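Long-range contact in CutA1 (PDB 3AHP), which is a thermostable trimeric protein of the CutA1 family, probably involved in tolerance of divalent metal ions: residues L8-C13 against E85-P90. Sequence-based numbering, arbitrary orientation.
Sequences LIFTTC and EFIATP
Ile9 packs its CG2 methyl over one face of the Phe86 ring, a CH-pi contact in which that carbon lies 4.0 Å from the ring centroid and 18° off the normal. Phe86 CG stands anti to its backbone N (chi1 -166°), and this turn brings the ring across to Ile9, whose CD1 also meets Phe86 CZ. An alanine in place of Phe86 would probably open a gap between Ile9 and helix 68-78 and leave Ile9 CG2 without the ring face it rests on. The other face of the sheet carries Phe10, whose CB touches Ile87 CD1 at 3.8 Å. Thr89 OG1 lies at the edge of the Phe10 ring, 3.8 Å from CE1, which Thr89 CG2 touches at 3.9 Å.

Regular antiparallel pairing runs from Leu8-Thr89 through Ile9-Ala88 to Phe10-Ile87. The four N-H...O bonds belong to the first and last of these pairs and include Thr89 N to Leu8 O at 2.7 Å, with 173° at the hydrogen, and Leu8 N to Thr89 O at 2.9 Å. By Thr12 and Glu85 the pairing is loose: their CA atoms stand 6.0 Å apart, and Thr12 OG1 comes no nearer than 3.7 Å to Glu85 OE1. This end is nevertheless buried; Thr12 OG1 bonds weakly to Glu56, and Glu85 OE2 forms a salt bridge with Lys62 of a second subunit.

Strand 50-64 bonds to the other edge of strand 6-13, an order consistent with the ferredoxin-like sheet of the GlnB-like clan, while helix 68-78 covers Phe86 through Val75 and Ile76. Ile87 and Ala88 pair with a strand of the second subunit, continuing the sheet across the trimer interface, and Phe10 packs on Phe10 of the third.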
# COMPACT_ATOMS: atom_id res chain seq x y z
N LEU B 8 -2.52 8.85 2.61
CA LEU B 8 -2.49 7.92 1.49
C LEU B 8 -3.83 7.21 1.35
O LEU B 8 -4.28 6.54 2.27
CB LEU B 8 -1.36 6.91 1.71
CG LEU B 8 -1.00 5.95 0.59
CD1 LEU B 8 -0.66 6.71 -0.66
CD2 LEU B 8 0.13 5.01 1.02
N ILE B 9 -4.47 7.39 0.20
CA ILE B 9 -5.77 6.78 -0.09
C ILE B 9 -5.62 5.62 -1.06
O ILE B 9 -4.93 5.73 -2.07
CB ILE B 9 -6.74 7.80 -0.70
CG1 ILE B 9 -7.07 8.87 0.34
CG2 ILE B 9 -8.01 7.10 -1.19
CD1 ILE B 9 -8.03 9.94 -0.17
N PHE B 10 -6.26 4.50 -0.73
CA PHE B 10 -6.30 3.36 -1.64
C PHE B 10 -7.70 3.23 -2.19
O PHE B 10 -8.67 3.34 -1.45
CB PHE B 10 -5.93 2.05 -0.93
CG PHE B 10 -4.54 2.00 -0.43
CD1 PHE B 10 -4.22 2.51 0.82
CD2 PHE B 10 -3.53 1.45 -1.21
CE1 PHE B 10 -2.89 2.49 1.29
CE2 PHE B 10 -2.22 1.41 -0.75
CZ PHE B 10 -1.90 1.95 0.50
N THR B 11 -7.78 2.93 -3.47
CA THR B 11 -9.07 2.70 -4.10
C THR B 11 -8.87 1.90 -5.38
O THR B 11 -7.78 1.49 -5.68
CB THR B 11 -9.82 4.03 -4.39
OG1 THR B 11 -11.14 3.74 -4.84
CG2 THR B 11 -9.11 4.84 -5.44
N THR B 12 -9.93 1.70 -6.13
CA THR B 12 -9.95 0.64 -7.11
C THR B 12 -10.95 1.05 -8.17
O THR B 12 -11.93 1.69 -7.85
CB THR B 12 -10.42 -0.67 -6.43
OG1 THR B 12 -9.40 -1.67 -6.55
CG2 THR B 12 -11.73 -1.14 -7.01
N CYS B 13 -10.65 0.80 -9.44
CA CYS B 13 -11.61 1.04 -10.51
C CYS B 13 -11.79 -0.21 -11.34
O CYS B 13 -10.88 -1.01 -11.43
CB CYS B 13 -11.13 2.18 -11.40
SG CYS B 13 -11.31 3.81 -10.68
N GLU B 85 -14.54 0.65 -3.27
CA GLU B 85 -13.46 0.57 -2.29
C GLU B 85 -12.77 1.93 -2.20
O GLU B 85 -12.40 2.51 -3.23
CB GLU B 85 -12.47 -0.52 -2.66
CG GLU B 85 -11.18 -0.49 -1.90
CD GLU B 85 -10.26 -1.64 -2.28
OE1 GLU B 85 -10.65 -2.46 -3.14
OE2 GLU B 85 -9.13 -1.68 -1.75
N PHE B 86 -12.63 2.45 -0.99
CA PHE B 86 -12.04 3.76 -0.81
C PHE B 86 -11.62 3.92 0.63
O PHE B 86 -12.46 4.16 1.49
CB PHE B 86 -13.04 4.84 -1.19
CG PHE B 86 -12.44 6.20 -1.36
CD1 PHE B 86 -11.88 6.59 -2.59
CD2 PHE B 86 -12.51 7.13 -0.32
CE1 PHE B 86 -11.37 7.90 -2.78
CE2 PHE B 86 -12.04 8.45 -0.49
CZ PHE B 86 -11.47 8.84 -1.74
N ILE B 87 -10.33 3.72 0.90
CA ILE B 87 -9.83 3.85 2.25
C ILE B 87 -8.59 4.74 2.35
O ILE B 87 -7.78 4.83 1.42
CB ILE B 87 -9.56 2.50 2.92
CG1 ILE B 87 -8.23 1.92 2.46
CG2 ILE B 87 -10.71 1.52 2.68
CD1 ILE B 87 -8.37 0.70 1.60
N ALA B 88 -8.48 5.40 3.49
CA ALA B 88 -7.35 6.25 3.79
C ALA B 88 -6.50 5.63 4.88
O ALA B 88 -7.03 5.17 5.89
CB ALA B 88 -7.85 7.64 4.24
N THR B 89 -5.18 5.71 4.70
CA THR B 89 -4.22 5.47 5.76
C THR B 89 -3.36 6.72 6.01
O THR B 89 -3.17 7.53 5.11
CB THR B 89 -3.32 4.28 5.42
OG1 THR B 89 -2.37 4.67 4.42
CG2 THR B 89 -4.16 3.12 4.88
N PRO B 90 -2.84 6.89 7.24
CA PRO B 90 -2.14 8.13 7.57
C PRO B 90 -0.69 8.13 7.09
O PRO B 90 0.01 7.12 7.23
CB PRO B 90 -2.18 8.13 9.09
CG PRO B 90 -2.11 6.68 9.44
CD PRO B 90 -2.90 5.97 8.38